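Pentafunctional AROM polypeptide (Schizosaccharomyces pombe, PDB 5SWV) catalyses several successive steps of the shikimate pathway, this portion comprising the dehydroquinate dehydratase and shikimate dehydrogenase units of the polypeptide. Local coordinates at residues D359-A364 against Y389-L394; T383-I388 against Q413-P418; V114-S119 against E159-Y164. All coordinates share one frame; numbering follows the deposited sequence.

Contact 1: D359-A364 against Y389-L394; sequences DTFANA and YSLHRL
Phe361 meets Leu391 and Leu394 where two helices, 353-364 and 382-393, pack beside the parallel sheet of the Rossmann-like domain of the shikimate dehydrogenase unit. The interface is wholly apolar and small, built from one aromatic ring and two leucines. Over one face of the Phe361 ring, displaced toward its rim, lies the CD2 methyl of Leu391; the nearest atoms of this pair, Phe361 CE2 and Leu391 CD2, are 4.2 Å apart. The CA-CB bond of Leu391 is not aimed at the other helix, yet its CD2 end comes nearer. Leu394, the first residue after the helix, reaches the root of the same side chain: its CD1 packs 3.8 Å from Phe361 CB and meets the ring obliquely. With CG of Phe361 set anti to its carbonyl carbon (chi1 -80°), the ring leaves its helix toward the leucines. The backbone end that carries Leu394 is held by the bond from Leu394 N to Ser390 O, 3.0 Å.

The phenylalanine helix is braced on itself as well. Asn363 ND2 donates to Asp359 O at 2.9 Å, nearly straight at 171°, and the same carbonyl also accepts the backbone N of Asn363, so two donors grip one oxygen.

Both side chains pack on strand 440-445, Phe361 on Ala442 and Val444, Leu391 on Ala442. Leu394 turns to Leu370 in the loop leading to strand 374-378, and also touches Tyr358 of helix 353-364.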
ATOM      1  N   ASP A 359      -1.749  -2.911  10.407  1.00 31.42           N
ATOM      2  CA  ASP A 359      -2.476  -2.065   9.447  1.00 31.96           C
ATOM      3  C   ASP A 359      -3.694  -1.377  10.070  1.00 32.76           C
ATOM      4  O   ASP A 359      -4.124  -0.311   9.596  1.00 33.51           O
ATOM      5  CB  ASP A 359      -2.987  -2.867   8.242  1.00 32.29           C
ATOM      6  CG  ASP A 359      -1.883  -3.466   7.371  1.00 32.55           C
ATOM      7  OD1 ASP A 359      -0.668  -3.283   7.618  1.00 32.52           O
ATOM      8  OD2 ASP A 359      -2.262  -4.144   6.394  1.00 32.81           O
ATOM      9  N   THR A 360      -4.284  -2.001  11.087  1.00 32.91           N
ATOM     10  CA  THR A 360      -5.428  -1.413  11.776  1.00 33.41           C
ATOM     11  C   THR A 360      -4.991  -0.139  12.506  1.00 34.94           C
ATOM     12  O   THR A 360      -5.620   0.897  12.354  1.00 35.45           O
ATOM     13  CB  THR A 360      -6.069  -2.422  12.739  1.00 32.77           C
ATOM     14  OG1 THR A 360      -6.565  -3.525  11.987  1.00 32.07           O
ATOM     15  CG2 THR A 360      -7.212  -1.805  13.506  1.00 33.05           C
ATOM     16  N   PHE A 361      -3.904  -0.228  13.271  1.00 36.47           N
ATOM     17  CA  PHE A 361      -3.306   0.932  13.927  1.00 37.31           C
ATOM     18  C   PHE A 361      -2.847   1.972  12.915  1.00 38.05           C
ATOM     19  O   PHE A 361      -3.153   3.155  13.056  1.00 37.49           O
ATOM     20  CB  PHE A 361      -2.130   0.516  14.831  1.00 37.61           C
ATOM     21  CG  PHE A 361      -2.561  -0.027  16.169  1.00 37.98           C
ATOM     22  CD1 PHE A 361      -3.004   0.824  17.173  1.00 37.85           C
ATOM     23  CD2 PHE A 361      -2.519  -1.387  16.434  1.00 38.57           C
ATOM     24  CE1 PHE A 361      -3.413   0.330  18.398  1.00 37.81           C
ATOM     25  CE2 PHE A 361      -2.919  -1.887  17.671  1.00 38.49           C
ATOM     26  CZ  PHE A 361      -3.372  -1.026  18.648  1.00 38.09           C
ATOM     27  N   ALA A 362      -2.140   1.529  11.883  1.00 39.81           N
ATOM     28  CA  ALA A 362      -1.655   2.446  10.844  1.00 42.09           C
ATOM     29  C   ALA A 362      -2.766   3.371  10.324  1.00 45.02           C
ATOM     30  O   ALA A 362      -2.542   4.572  10.183  1.00 46.09           O
ATOM     31  CB  ALA A 362      -1.020   1.676   9.698  1.00 41.70           C
ATOM     32  N   ASN A 363      -3.957   2.810  10.095  1.00 47.31           N
ATOM     33  CA  ASN A 363      -5.116   3.572   9.608  1.00 50.09           C
ATOM     34  C   ASN A 363      -5.907   4.306  10.681  1.00 49.66           C
ATOM     35  O   ASN A 363      -6.460   5.371  10.409  1.00 50.12           O
ATOM     36  CB  ASN A 363      -6.069   2.673   8.792  1.00 52.37           C
ATOM     37  CG  ASN A 363      -5.544   2.396   7.391  1.00 53.76           C
ATOM     38  OD1 ASN A 363      -5.911   3.083   6.424  1.00 55.87           O
ATOM     39  ND2 ASN A 363      -4.644   1.414   7.278  1.00 53.40           N
ATOM     40  N   ALA A 364      -5.971   3.742  11.881  1.00 49.15           N
ATOM     41  CA  ALA A 364      -6.761   4.338  12.966  1.00 49.93           C
ATOM     42  C   ALA A 364      -6.129   5.565  13.618  1.00 50.94           C
ATOM     43  O   ALA A 364      -6.835   6.289  14.309  1.00 50.94           O
ATOM     44  CB  ALA A 364      -7.067   3.299  14.037  1.00 49.89           C
ATOM     45  N   TYR A 389       5.352  -7.672  18.154  1.00 31.89           N
ATOM     46  CA  TYR A 389       6.042  -7.300  16.896  1.00 31.82           C
ATOM     47  C   TYR A 389       5.412  -6.059  16.239  1.00 31.68           C
ATOM     48  O   TYR A 389       6.114  -5.105  15.907  1.00 31.58           O
ATOM     49  CB  TYR A 389       6.079  -8.476  15.912  1.00 31.42           C
ATOM     50  CG  TYR A 389       6.644  -8.144  14.550  1.00 31.00           C
ATOM     51  CD1 TYR A 389       7.963  -7.756  14.399  1.00 30.99           C
ATOM     52  CD2 TYR A 389       5.849  -8.229  13.400  1.00 31.17           C
ATOM     53  CE1 TYR A 389       8.493  -7.461  13.140  1.00 31.21           C
ATOM     54  CE2 TYR A 389       6.356  -7.930  12.138  1.00 31.11           C
ATOM     55  CZ  TYR A 389       7.682  -7.545  12.002  1.00 31.34           C
ATOM     56  OH  TYR A 389       8.179  -7.247  10.743  1.00 30.69           O
ATOM     57  N   SER A 390       4.087  -6.058  16.101  1.00 31.70           N
ATOM     58  CA  SER A 390       3.388  -4.933  15.468  1.00 31.29           C
ATOM     59  C   SER A 390       3.623  -3.640  16.240  1.00 31.26           C
ATOM     60  O   SER A 390       3.964  -2.630  15.647  1.00 31.13           O
ATOM     61  CB  SER A 390       1.884  -5.210  15.322  1.00 30.66           C
ATOM     62  OG  SER A 390       1.659  -6.272  14.425  1.00 30.26           O
ATOM     63  N   LEU A 391       3.455  -3.662  17.556  1.00 31.57           N
ATOM     64  CA  LEU A 391       3.633  -2.421  18.327  1.00 32.31           C
ATOM     65  C   LEU A 391       5.069  -1.937  18.226  1.00 32.33           C
ATOM     66  O   LEU A 391       5.307  -0.757  18.030  1.00 31.30           O
ATOM     67  CB  LEU A 391       3.195  -2.577  19.791  1.00 32.16           C
ATOM     68  CG  LEU A 391       1.678  -2.720  19.973  1.00 32.49           C
ATOM     69  CD1 LEU A 391       1.286  -2.806  21.430  1.00 32.70           C
ATOM     70  CD2 LEU A 391       0.939  -1.561  19.326  1.00 33.08           C
ATOM     71  N   HIS A 392       6.006  -2.872  18.296  1.00 33.22           N
ATOM     72  CA  HIS A 392       7.409  -2.542  18.170  1.00 34.89           C
ATOM     73  C   HIS A 392       7.703  -1.942  16.806  1.00 36.42           C
ATOM     74  O   HIS A 392       8.405  -0.931  16.697  1.00 37.85           O
ATOM     75  CB  HIS A 392       8.303  -3.768  18.424  1.00 34.77           C
ATOM     76  CG  HIS A 392       9.759  -3.433  18.537  1.00 34.75           C
ATOM     77  ND1 HIS A 392      10.591  -3.356  17.441  1.00 34.64           N
ATOM     78  CD2 HIS A 392      10.524  -3.131  19.613  1.00 34.98           C
ATOM     79  CE1 HIS A 392      11.807  -3.025  17.837  1.00 34.77           C
ATOM     80  NE2 HIS A 392      11.793  -2.879  19.149  1.00 35.09           N
ATOM     81  N   ARG A 393       7.139  -2.535  15.766  1.00 37.74           N
ATOM     82  CA  ARG A 393       7.393  -2.067  14.406  1.00 38.64           C
ATOM     83  C   ARG A 393       6.820  -0.689  14.143  1.00 37.94           C
ATOM     84  O   ARG A 393       7.336   0.026  13.316  1.00 39.12           O
ATOM     85  CB  ARG A 393       6.834  -3.068  13.395  1.00 40.18           C
ATOM     86  CG  ARG A 393       7.312  -2.853  11.973  1.00 41.51           C
ATOM     87  CD  ARG A 393       7.365  -4.163  11.211  1.00 43.06           C
ATOM     88  NE  ARG A 393       7.177  -3.905   9.787  1.00 44.91           N
ATOM     89  CZ  ARG A 393       8.140  -3.677   8.904  1.00 46.47           C
ATOM     90  NH1 ARG A 393       9.427  -3.679   9.260  1.00 48.63           N
ATOM     91  NH2 ARG A 393       7.807  -3.439   7.638  1.00 46.89           N
ATOM     92  N   LEU A 394       5.753  -0.327  14.843  1.00 37.72           N
ATOM     93  CA  LEU A 394       5.183   1.009  14.762  1.00 37.86           C
ATOM     94  C   LEU A 394       5.930   2.020  15.625  1.00 37.74           C
ATOM     95  O   LEU A 394       5.541   3.178  15.646  1.00 38.76           O
ATOM     96  CB  LEU A 394       3.714   0.989  15.209  1.00 38.93           C
ATOM     97  CG  LEU A 394       2.685   0.164  14.420  1.00 39.17           C
ATOM     98  CD1 LEU A 394       1.550  -0.344  15.295  1.00 39.80           C
ATOM     99  CD2 LEU A 394       2.105   0.968  13.278  1.00 38.97           C
TER

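Contact 2: T383-I388 against Q413-P418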
ATOM      1  N   THR A 383      -1.204 -14.814  19.110  1.00 30.29           N
ATOM      2  CA  THR A 383      -1.609 -13.502  18.653  1.00 31.24           C
ATOM      3  C   THR A 383      -0.859 -12.408  19.423  1.00 32.77           C
ATOM      4  O   THR A 383      -0.493 -11.394  18.843  1.00 33.24           O
ATOM      5  CB  THR A 383      -3.142 -13.300  18.744  1.00 31.06           C
ATOM      6  OG1 THR A 383      -3.806 -14.290  17.967  1.00 30.31           O
ATOM      7  CG2 THR A 383      -3.555 -11.955  18.180  1.00 31.30           C
ATOM      8  N   SER A 384      -0.602 -12.621  20.711  1.00 34.21           N
ATOM      9  CA  SER A 384       0.128 -11.632  21.508  1.00 35.28           C
ATOM     10  C   SER A 384       1.521 -11.376  20.970  1.00 35.75           C
ATOM     11  O   SER A 384       2.049 -10.272  21.115  1.00 36.27           O
ATOM     12  CB  SER A 384       0.238 -12.049  22.980  1.00 35.66           C
ATOM     13  OG  SER A 384       1.277 -12.999  23.163  1.00 36.18           O
ATOM     14  N   ARG A 385       2.114 -12.389  20.358  1.00 36.56           N
ATOM     15  CA  ARG A 385       3.460 -12.239  19.807  1.00 37.99           C
ATOM     16  C   ARG A 385       3.460 -11.345  18.585  1.00 36.52           C
ATOM     17  O   ARG A 385       4.341 -10.498  18.445  1.00 35.89           O
ATOM     18  CB  ARG A 385       4.052 -13.587  19.450  1.00 40.66           C
ATOM     19  CG  ARG A 385       4.010 -14.540  20.629  1.00 44.13           C
ATOM     20  CD  ARG A 385       4.954 -15.702  20.464  1.00 47.25           C
ATOM     21  NE  ARG A 385       4.745 -16.396  19.192  1.00 49.56           N
ATOM     22  CZ  ARG A 385       5.385 -17.507  18.839  1.00 52.22           C
ATOM     23  NH1 ARG A 385       6.266 -18.081  19.686  1.00 52.21           N
ATOM     24  NH2 ARG A 385       5.129 -18.054  17.640  1.00 52.33           N
ATOM     25  N   ALA A 386       2.472 -11.543  17.708  1.00 35.15           N
ATOM     26  CA  ALA A 386       2.268 -10.672  16.554  1.00 34.02           C
ATOM     27  C   ALA A 386       1.986  -9.244  16.998  1.00 33.07           C
ATOM     28  O   ALA A 386       2.495  -8.285  16.401  1.00 32.71           O
ATOM     29  CB  ALA A 386       1.127 -11.183  15.706  1.00 34.39           C
ATOM     30  N   ALA A 387       1.201  -9.112  18.060  1.00 32.35           N
ATOM     31  CA  ALA A 387       0.878  -7.810  18.631  1.00 32.43           C
ATOM     32  C   ALA A 387       2.121  -7.064  19.140  1.00 32.54           C
ATOM     33  O   ALA A 387       2.284  -5.868  18.876  1.00 32.58           O
ATOM     34  CB  ALA A 387      -0.144  -7.967  19.742  1.00 32.71           C
ATOM     35  N   ILE A 388       2.998  -7.772  19.849  1.00 32.43           N
ATOM     36  CA  ILE A 388       4.261  -7.197  20.294  1.00 32.02           C
ATOM     37  C   ILE A 388       5.108  -6.766  19.100  1.00 31.99           C
ATOM     38  O   ILE A 388       5.511  -5.606  19.027  1.00 32.44           O
ATOM     39  CB  ILE A 388       5.015  -8.158  21.216  1.00 32.21           C
ATOM     40  CG1 ILE A 388       4.287  -8.208  22.543  1.00 32.76           C
ATOM     41  CG2 ILE A 388       6.459  -7.712  21.449  1.00 32.18           C
ATOM     42  CD1 ILE A 388       4.754  -9.330  23.434  1.00 33.70           C
ATOM     43  N   GLN A 413       8.022 -13.057  26.146  1.00 40.39           N
ATOM     44  CA  GLN A 413       9.160 -12.137  26.173  1.00 40.38           C
ATOM     45  C   GLN A 413      10.414 -12.788  25.572  1.00 40.21           C
ATOM     46  O   GLN A 413      11.124 -12.164  24.787  1.00 39.23           O
ATOM     47  CB  GLN A 413       9.444 -11.655  27.612  1.00 40.60           C
ATOM     48  CG  GLN A 413      10.641 -10.704  27.768  1.00 40.24           C
ATOM     49  CD  GLN A 413      10.860 -10.246  29.200  1.00 40.04           C
ATOM     50  OE1 GLN A 413      11.169 -11.054  30.079  1.00 40.52           O
ATOM     51  NE2 GLN A 413      10.708  -8.946  29.445  1.00 39.70           N
ATOM     52  N   ASP A 414      10.645 -14.052  25.926  1.00 40.42           N
ATOM     53  CA  ASP A 414      11.868 -14.770  25.565  1.00 40.67           C
ATOM     54  C   ASP A 414      11.979 -15.114  24.076  1.00 39.61           C
ATOM     55  O   ASP A 414      13.042 -15.530  23.633  1.00 39.91           O
ATOM     56  CB  ASP A 414      12.032 -16.049  26.423  1.00 41.94           C
ATOM     57  CG  ASP A 414      12.241 -15.747  27.931  1.00 43.87           C
ATOM     58  OD1 ASP A 414      12.542 -14.585  28.321  1.00 45.38           O
ATOM     59  OD2 ASP A 414      12.086 -16.683  28.743  1.00 45.10           O
ATOM     60  N   VAL A 415      10.898 -14.951  23.315  1.00 37.88           N
ATOM     61  CA  VAL A 415      10.955 -15.019  21.846  1.00 36.75           C
ATOM     62  C   VAL A 415      11.763 -13.851  21.253  1.00 34.92           C
ATOM     63  O   VAL A 415      12.354 -13.969  20.195  1.00 33.63           O
ATOM     64  CB  VAL A 415       9.527 -15.008  21.236  1.00 37.67           C
ATOM     65  CG1 VAL A 415       9.555 -14.885  19.715  1.00 37.88           C
ATOM     66  CG2 VAL A 415       8.748 -16.255  21.643  1.00 38.04           C
ATOM     67  N   PHE A 416      11.767 -12.720  21.936  1.00 34.36           N
ATOM     68  CA  PHE A 416      12.379 -11.502  21.427  1.00 33.70           C
ATOM     69  C   PHE A 416      13.706 -11.240  22.131  1.00 33.49           C
ATOM     70  O   PHE A 416      13.974 -11.821  23.170  1.00 33.62           O
ATOM     71  CB  PHE A 416      11.409 -10.346  21.633  1.00 33.55           C
ATOM     72  CG  PHE A 416      10.084 -10.550  20.938  1.00 33.59           C
ATOM     73  CD1 PHE A 416       9.905 -10.154  19.620  1.00 32.83           C
ATOM     74  CD2 PHE A 416       9.021 -11.166  21.594  1.00 33.58           C
ATOM     75  CE1 PHE A 416       8.692 -10.350  18.983  1.00 32.68           C
ATOM     76  CE2 PHE A 416       7.805 -11.362  20.953  1.00 32.99           C
ATOM     77  CZ  PHE A 416       7.644 -10.953  19.650  1.00 32.52           C
ATOM     78  N   PRO A 417      14.557 -10.378  21.560  1.00 33.30           N
ATOM     79  CA  PRO A 417      15.810 -10.113  22.253  1.00 33.15           C
ATOM     80  C   PRO A 417      15.586  -9.287  23.513  1.00 32.83           C
ATOM     81  O   PRO A 417      14.502  -8.750  23.691  1.00 32.02           O
ATOM     82  CB  PRO A 417      16.636  -9.319  21.229  1.00 33.58           C
ATOM     83  CG  PRO A 417      15.895  -9.417  19.933  1.00 33.43           C
ATOM     84  CD  PRO A 417      14.461  -9.618  20.302  1.00 33.40           C
ATOM     85  N   PRO A 418      16.601  -9.200  24.391  1.00 33.26           N
ATOM     86  CA  PRO A 418      16.480  -8.468  25.672  1.00 33.22           C
ATOM     87  C   PRO A 418      16.102  -6.985  25.594  1.00 32.80           C
ATOM     88  O   PRO A 418      15.425  -6.485  26.482  1.00 32.72           O
ATOM     89  CB  PRO A 418      17.873  -8.619  26.291  1.00 33.64           C
ATOM     90  CG  PRO A 418      18.357  -9.922  25.742  1.00 33.99           C
ATOM     91  CD  PRO A 418      17.864  -9.962  24.322  1.00 33.47           C
TER
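Phe416 is wedged between Ile388 of helix 382-393 and its own neighbour Val415, in the loop that joins helix 406-413 to the edge strand 422-426 of the Rossmann-like sheet. Helix 382-393 follows strand 374-378 and the glycine-rich turn characteristic of such dinucleotide-binding folds.

The ring is sandwiched. On one face sits Ile388 CG2, a CH-pi contact 4.0 Å from the centroid of the Phe416 ring and 18° off the normal; on the opposite face lies Val415 CG1, and both methyls are displaced toward the rim. The isoleucine places its CG2 methyl anti to the backbone N, with CG1 anti to the carbonyl carbon (chi1 -72°), and it is this CG2 branch that reaches CZ and CE2 of the ring. The Phe416 side chain points toward the helix, and its CZ comes close to Arg385 O, which lies near the plane at the ring edge.

Val415 divides its two methyls between different partners. CG1 backs the phenylalanine, while CG2 turns to the long chain of Arg385. That chain bends at chi3 (-53°) and runs across the valine, and both CD and NH1 lie against CG2, the guanidinium obliquely. Tyr420 and Ile422 continue the apolar packing around Phe416, the Tyr420 ring lying nearly parallel to it.

A type I turn from Gln413 to Phe416 is closed by the bond from Phe416 N to Gln413 O, 3.0 Å, and Gln413 O also lies in the ring plane, at the edge. Arg385 NH1 approaches Val415 CG2 to 3.7 Å.

Contact 3: V114-S119 against E159-Y164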
ATOM      1  N   VAL A 114      10.432  16.144 -14.745  1.00 33.51           N
ATOM      2  CA  VAL A 114      11.122  17.272 -15.321  1.00 33.07           C
ATOM      3  C   VAL A 114      10.913  17.234 -16.828  1.00 33.17           C
ATOM      4  O   VAL A 114      11.429  16.361 -17.503  1.00 33.12           O
ATOM      5  CB  VAL A 114      12.616  17.217 -14.981  1.00 32.97           C
ATOM      6  CG1 VAL A 114      13.367  18.388 -15.599  1.00 33.00           C
ATOM      7  CG2 VAL A 114      12.809  17.195 -13.474  1.00 32.66           C
ATOM      8  N   GLU A 115      10.150  18.190 -17.346  1.00 33.65           N
ATOM      9  CA  GLU A 115       9.881  18.286 -18.780  1.00 33.67           C
ATOM     10  C   GLU A 115      11.119  18.621 -19.582  1.00 33.83           C
ATOM     11  O   GLU A 115      11.910  19.508 -19.217  1.00 34.24           O
ATOM     12  CB  GLU A 115       8.835  19.354 -19.073  1.00 33.69           C
ATOM     13  CG  GLU A 115       7.453  19.002 -18.560  1.00 33.94           C
ATOM     14  CD  GLU A 115       6.413  20.030 -18.952  1.00 34.56           C
ATOM     15  OE1 GLU A 115       6.775  21.032 -19.608  1.00 35.96           O
ATOM     16  OE2 GLU A 115       5.224  19.849 -18.614  1.00 34.49           O
ATOM     17  N   LEU A 116      11.249  17.946 -20.717  1.00 33.13           N
ATOM     18  CA  LEU A 116      12.382  18.155 -21.605  1.00 33.10           C
ATOM     19  C   LEU A 116      12.238  19.460 -22.436  1.00 32.62           C
ATOM     20  O   LEU A 116      13.059  19.741 -23.308  1.00 32.13           O
ATOM     21  CB  LEU A 116      12.570  16.905 -22.490  1.00 33.41           C
ATOM     22  CG  LEU A 116      13.002  15.653 -21.699  1.00 33.64           C
ATOM     23  CD1 LEU A 116      12.517  14.338 -22.287  1.00 33.89           C
ATOM     24  CD2 LEU A 116      14.507  15.607 -21.556  1.00 33.94           C
ATOM     25  N   GLY A 117      11.183  20.236 -22.176  1.00 32.35           N
ATOM     26  CA  GLY A 117      11.060  21.589 -22.711  1.00 32.32           C
ATOM     27  C   GLY A 117      11.766  22.649 -21.906  1.00 32.09           C
ATOM     28  O   GLY A 117      11.916  23.750 -22.397  1.00 32.06           O
ATOM     29  N   TRP A 118      12.172  22.336 -20.670  1.00 32.05           N
ATOM     30  CA  TRP A 118      12.945  23.277 -19.850  1.00 32.49           C
ATOM     31  C   TRP A 118      14.395  23.358 -20.353  1.00 33.71           C
ATOM     32  O   TRP A 118      14.918  22.396 -20.922  1.00 35.04           O
ATOM     33  CB  TRP A 118      12.975  22.862 -18.379  1.00 31.92           C
ATOM     34  CG  TRP A 118      11.656  22.737 -17.679  1.00 30.96           C
ATOM     35  CD1 TRP A 118      11.202  21.643 -17.000  1.00 30.61           C
ATOM     36  CD2 TRP A 118      10.645  23.742 -17.541  1.00 30.10           C
ATOM     37  NE1 TRP A 118       9.965  21.901 -16.456  1.00 30.60           N
ATOM     38  CE2 TRP A 118       9.598  23.182 -16.783  1.00 30.19           C
ATOM     39  CE3 TRP A 118      10.516  25.052 -17.991  1.00 30.28           C
ATOM     40  CZ2 TRP A 118       8.436  23.889 -16.467  1.00 29.92           C
ATOM     41  CZ3 TRP A 118       9.352  25.760 -17.676  1.00 30.30           C
ATOM     42  CH2 TRP A 118       8.333  25.172 -16.922  1.00 29.92           C
ATOM     43  N   SER A 119      15.051  24.493 -20.130  1.00 33.80           N
ATOM     44  CA  SER A 119      16.427  24.674 -20.574  1.00 34.11           C
ATOM     45  C   SER A 119      17.341  23.604 -19.986  1.00 34.12           C
ATOM     46  O   SER A 119      17.090  23.064 -18.909  1.00 33.52           O
ATOM     47  CB  SER A 119      16.957  26.066 -20.185  1.00 34.61           C
ATOM     48  OG  SER A 119      17.078  26.201 -18.781  1.00 33.94           O
ATOM     49  N   GLU A 159      18.141  11.325 -26.213  1.00 43.61           N
ATOM     50  CA  GLU A 159      19.544  11.716 -26.114  1.00 44.74           C
ATOM     51  C   GLU A 159      19.715  12.760 -25.018  1.00 43.45           C
ATOM     52  O   GLU A 159      20.576  12.609 -24.151  1.00 43.86           O
ATOM     53  CB  GLU A 159      20.085  12.251 -27.453  1.00 47.43           C
ATOM     54  CG  GLU A 159      21.609  12.121 -27.574  1.00 51.67           C
ATOM     55  CD  GLU A 159      22.278  13.189 -28.453  1.00 55.21           C
ATOM     56  OE1 GLU A 159      21.621  13.718 -29.385  1.00 59.02           O
ATOM     57  OE2 GLU A 159      23.481  13.491 -28.223  1.00 56.02           O
ATOM     58  N   LEU A 160      18.885  13.797 -25.048  1.00 41.71           N
ATOM     59  CA  LEU A 160      18.927  14.857 -24.035  1.00 41.66           C
ATOM     60  C   LEU A 160      18.642  14.311 -22.633  1.00 40.60           C
ATOM     61  O   LEU A 160      19.305  14.690 -21.663  1.00 39.99           O
ATOM     62  CB  LEU A 160      17.917  15.965 -24.383  1.00 42.45           C
ATOM     63  CG  LEU A 160      17.649  17.071 -23.344  1.00 42.91           C
ATOM     64  CD1 LEU A 160      18.953  17.757 -22.929  1.00 43.82           C
ATOM     65  CD2 LEU A 160      16.631  18.088 -23.858  1.00 42.47           C
ATOM     66  N   ALA A 161      17.658  13.418 -22.551  1.00 39.98           N
ATOM     67  CA  ALA A 161      17.197  12.855 -21.280  1.00 39.74           C
ATOM     68  C   ALA A 161      18.205  11.922 -20.629  1.00 39.48           C
ATOM     69  O   ALA A 161      18.279  11.850 -19.405  1.00 38.35           O
ATOM     70  CB  ALA A 161      15.880  12.116 -21.478  1.00 39.43           C
ATOM     71  N   SER A 162      18.964  11.202 -21.444  1.00 40.47           N
ATOM     72  CA  SER A 162      19.831  10.129 -20.932  1.00 41.72           C
ATOM     73  C   SER A 162      21.015  10.632 -20.087  1.00 41.59           C
ATOM     74  O   SER A 162      21.540   9.892 -19.268  1.00 42.30           O
ATOM     75  CB  SER A 162      20.345   9.253 -22.071  1.00 41.64           C
ATOM     76  OG  SER A 162      21.255   9.996 -22.852  1.00 42.57           O
ATOM     77  N   SER A 163      21.425  11.880 -20.274  1.00 41.33           N
ATOM     78  CA  SER A 163      22.410  12.487 -19.379  1.00 41.48           C
ATOM     79  C   SER A 163      21.912  12.570 -17.926  1.00 41.06           C
ATOM     80  O   SER A 163      22.698  12.449 -17.002  1.00 42.06           O
ATOM     81  CB  SER A 163      22.783  13.891 -19.867  1.00 41.77           C
ATOM     82  OG  SER A 163      23.353  13.876 -21.169  1.00 41.21           O
ATOM     83  N   TYR A 164      20.604  12.747 -17.739  1.00 40.42           N
ATOM     84  CA  TYR A 164      20.019  13.070 -16.448  1.00 39.68           C
ATOM     85  C   TYR A 164      19.039  12.038 -15.858  1.00 38.53           C
ATOM     86  O   TYR A 164      18.790  12.055 -14.656  1.00 37.94           O
ATOM     87  CB  TYR A 164      19.287  14.408 -16.585  1.00 40.36           C
ATOM     88  CG  TYR A 164      20.107  15.510 -17.230  1.00 41.37           C
ATOM     89  CD1 TYR A 164      21.236  16.025 -16.586  1.00 42.26           C
ATOM     90  CD2 TYR A 164      19.759  16.052 -18.478  1.00 41.64           C
ATOM     91  CE1 TYR A 164      21.995  17.034 -17.154  1.00 42.29           C
ATOM     92  CE2 TYR A 164      20.514  17.075 -19.047  1.00 42.07           C
ATOM     93  CZ  TYR A 164      21.632  17.547 -18.372  1.00 42.57           C
ATOM     94  OH  TYR A 164      22.418  18.532 -18.891  1.00 45.50           O
TER
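Flat groups stand beside rather than within the meeting of Leu116 with Leu160 and Ala161. The Tyr164 ring has Ser163 CB over the centre of one face, 3.8 Å above its plane, and the tyrosine side chain also touches Ile123 and Asn124 of helix 120-128. The Trp118 indole turns to another part of the barrel, against Ala97 and Met101 of helix 94-106.

Between the segments, the branched ends of two leucines meet each other and Ala161 CB. Leu116 CD2 settles 3.8 Å from Ala161 CB and 3.9 Å from Leu160 CG, so a single methyl fits against two successive helix residues. Leu160 holds its CG anti to the backbone N (chi1 171°), which lays its own CD2 alongside Leu116 CD2 and close to Leu116 O.

This is the TIM-barrel fold of a type I dehydroquinase. Strand 111-115 gives way to a type I turn, Glu115 to Trp118, just where Leu116 reaches helix 152-162, the helix that follows the adjacent strand 134-140. Leu116 is bonded through its backbone to Ser138 of that strand and packs on Trp139, while Ala161 rests on Met137. Past the turn, Ser119 caps helix 120-128 with its OG on Thr122 N. On the helical side, Ser162 OG donates to Glu159 O at 3.0 Å, tilted 32° from the carbonyl plane.

In the fold
Contact 3 comes first along the chain, in the dehydroquinase barrel, and closes before the other two open in the shikimate dehydrogenase unit. Contacts 1 and 2 interlock: their segments alternate along the sequence, both draw on helix 382-393, and their centres lie about 14 Å apart, with Tyr389 N meeting Phe416 CZ at 4.3 Å. One helix is thus packed against helix 353-364 in contact 1 and against the 413-418 loop in contact 2. Contact 3 lies on the opposite side of the chain's centre, its centre about 42 Å from that of contact 1 and about 51 Å from that of contact 2, as befits two separately folded enzyme units joined in one polypeptide.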